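Local coordinates for putative signal recognition particle protein (Chaetomium thermophilum, PDB 5CK4) that binds GTP and GDP as the Arf-like GTPase beta subunit of the signal recognition particle receptor, associated with secretory membranes, at residues A[269-274]-A[282-287]. Numbering follows the deposited sequence.
Sequences GWLGAV and EEMMEF
Ala-273, Gly-272 and Glu-283 carry this contact between two parts of one loop of an Arf-like GTPase fold. The loop joins helix 229-249 to strand 291-295, away from the nucleotide site. The irregular segment 269-274 lies against 282-287, most of which is a 3-10 segment (282-286). The Glu-283 side chain points at 269-274 and runs straight beyond CG (chi2 179°). Its OE2 accepts a hydrogen bond from the amide N of Ala-273, at 2.8 Å. The amide comes to the anti side of the carboxylate and lies somewhat out of its plane. Arg-244 adds a salt bridge to the same oxygen and also bonds the carbonyl of Leu-271. OE1 is bonded to Ser-276 and the amide of Lys-280, so both oxygens have partners, which should hold the rotation of the carboxylate. The arginine would be expected to stabilise its negative charge.

Gly-272 is buried beside this carboxylate, with its CA 3.3 Å from OE2 of Glu-283. With no side chain, Gly-272 lets the carboxylate come this close; its backbone (phi 99°, psi -169°) is one that glycine adopts readily. SD of Met-284 lies 3.8 Å from the CA of Gly-272. The Met-284 chain bends at chi2 and chi3, and its CE meets CD1 of Leu-271, the two side chains crossing at about a right angle. Gln-197 of helix 180-201 touches both side chains and bonds the amide of Gly-272.

Glu-286 reaches Ala-273 near the end of 269-274. Its OE1 is 3.7 Å from CB of Ala-273, and a water links its OE2 to the amide N of Val-274. The Phe-287 ring turns its edge to Gly-272, with CZ 3.3 Å from the Gly-272 carbonyl O, near the ring plane.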
loop_
_atom_site.group_PDB
_atom_site.type_symbol
_atom_site.label_atom_id
_atom_site.label_comp_id
_atom_site.label_asym_id
_atom_site.label_seq_id
_atom_site.Cartn_x
_atom_site.Cartn_y
_atom_site.Cartn_z
ATOM N N GLY A 269 7.221 -13.089 12.708
ATOM C CA GLY A 269 7.586 -11.688 12.792
ATOM C C GLY A 269 8.501 -11.276 11.651
ATOM O O GLY A 269 8.673 -10.088 11.391
ATOM N N TRP A 270 9.075 -12.267 10.971
ATOM C CA TRP A 270 10.053 -12.047 9.896
ATOM C C TRP A 270 9.386 -11.805 8.536
ATOM O O TRP A 270 8.707 -12.679 7.994
ATOM C CB TRP A 270 11.009 -13.253 9.824
ATOM C CG TRP A 270 12.016 -13.242 8.700
ATOM C CD1 TRP A 270 11.834 -13.713 7.423
ATOM C CD2 TRP A 270 13.368 -12.771 8.760
ATOM N NE1 TRP A 270 12.982 -13.548 6.689
ATOM C CE2 TRP A 270 13.941 -12.980 7.488
ATOM C CE3 TRP A 270 14.150 -12.188 9.768
ATOM C CZ2 TRP A 270 15.260 -12.624 7.193
ATOM C CZ3 TRP A 270 15.464 -11.838 9.473
ATOM C CH2 TRP A 270 16.004 -12.056 8.196
ATOM N N LEU A 271 9.566 -10.608 7.995
ATOM C CA LEU A 271 9.004 -10.261 6.693
ATOM C C LEU A 271 9.889 -10.835 5.597
ATOM O O LEU A 271 11.108 -10.671 5.646
ATOM C CB LEU A 271 8.975 -8.746 6.537
ATOM C CG LEU A 271 8.568 -8.232 5.156
ATOM C CD1 LEU A 271 7.105 -8.533 4.988
ATOM C CD2 LEU A 271 8.838 -6.725 5.043
ATOM N N GLY A 272 9.287 -11.495 4.606
ATOM C CA GLY A 272 10.049 -12.032 3.484
ATOM C C GLY A 272 10.375 -13.510 3.589
ATOM O O GLY A 272 9.844 -14.228 4.453
ATOM N N ALA A 273 11.255 -13.958 2.699
ATOM C CA ALA A 273 11.649 -15.359 2.614
ATOM C C ALA A 273 12.615 -15.734 3.722
ATOM O O ALA A 273 13.541 -14.986 4.033
ATOM C CB ALA A 273 12.274 -15.644 1.265
ATOM N N VAL A 274 12.398 -16.913 4.295
ATOM C CA VAL A 274 13.206 -17.420 5.405
ATOM C C VAL A 274 14.717 -17.351 5.163
ATOM O O VAL A 274 15.476 -16.937 6.046
ATOM C CB VAL A 274 12.791 -18.868 5.772
ATOM C CG1 VAL A 274 12.548 -19.685 4.515
ATOM C CG2 VAL A 274 13.837 -19.532 6.655
ATOM N N GLU A 282 10.914 -7.989 -4.576
ATOM C CA GLU A 282 10.674 -9.120 -5.458
ATOM C C GLU A 282 10.571 -10.438 -4.699
ATOM O O GLU A 282 9.918 -11.391 -5.150
ATOM C CB GLU A 282 11.762 -9.215 -6.531
ATOM C CG GLU A 282 11.625 -8.169 -7.639
ATOM C CD GLU A 282 12.169 -6.796 -7.249
ATOM O OE1 GLU A 282 12.686 -6.638 -6.125
ATOM O OE2 GLU A 282 12.084 -5.870 -8.088
ATOM N N GLU A 283 11.211 -10.511 -3.544
ATOM C CA GLU A 283 11.212 -11.777 -2.816
ATOM C C GLU A 283 9.808 -12.115 -2.277
ATOM O O GLU A 283 9.502 -13.272 -1.959
ATOM C CB GLU A 283 12.273 -11.750 -1.718
ATOM C CG GLU A 283 11.829 -11.296 -0.336
ATOM C CD GLU A 283 12.998 -11.346 0.654
ATOM O OE1 GLU A 283 14.101 -10.901 0.265
ATOM O OE2 GLU A 283 12.830 -11.841 1.794
ATOM N N MET A 284 8.936 -11.111 -2.220
ATOM C CA MET A 284 7.558 -11.332 -1.769
ATOM C C MET A 284 6.719 -12.152 -2.743
ATOM O O MET A 284 5.614 -12.609 -2.395
ATOM C CB MET A 284 6.864 -10.002 -1.460
ATOM C CG MET A 284 7.601 -9.142 -0.411
ATOM S SD MET A 284 7.856 -9.983 1.182
ATOM C CE MET A 284 6.165 -10.165 1.783
ATOM N N MET A 285 7.237 -12.370 -3.950
ATOM C CA MET A 285 6.543 -13.239 -4.897
ATOM C C MET A 285 6.534 -14.694 -4.427
ATOM O O MET A 285 5.751 -15.506 -4.906
ATOM C CB MET A 285 7.134 -13.114 -6.305
ATOM C CG MET A 285 6.705 -11.832 -7.009
ATOM S SD MET A 285 4.922 -11.764 -7.328
ATOM C CE MET A 285 4.689 -13.259 -8.280
ATOM N N GLU A 286 7.383 -15.018 -3.461
ATOM C CA GLU A 286 7.356 -16.348 -2.864
ATOM C C GLU A 286 5.987 -16.581 -2.207
ATOM O O GLU A 286 5.548 -17.717 -2.046
ATOM C CB GLU A 286 8.487 -16.474 -1.839
ATOM C CG GLU A 286 8.599 -17.818 -1.160
ATOM C CD GLU A 286 10.030 -18.152 -0.800
ATOM O OE1 GLU A 286 10.939 -17.703 -1.532
ATOM O OE2 GLU A 286 10.249 -18.856 0.210
ATOM N N PHE A 287 5.313 -15.491 -1.843
ATOM C CA PHE A 287 3.969 -15.556 -1.271
ATOM C C PHE A 287 2.940 -14.993 -2.245
ATOM O O PHE A 287 1.900 -14.485 -1.828
ATOM C CB PHE A 287 3.931 -14.782 0.044
ATOM C CG PHE A 287 5.168 -14.980 0.875
ATOM C CD1 PHE A 287 5.522 -16.244 1.304
ATOM C CD2 PHE A 287 5.990 -13.917 1.185
ATOM C CE1 PHE A 287 6.675 -16.445 2.054
ATOM C CE2 PHE A 287 7.141 -14.102 1.941
ATOM C CZ PHE A 287 7.483 -15.372 2.370
HETATM O O HOH W 1 10.142 -18.416 2.843
#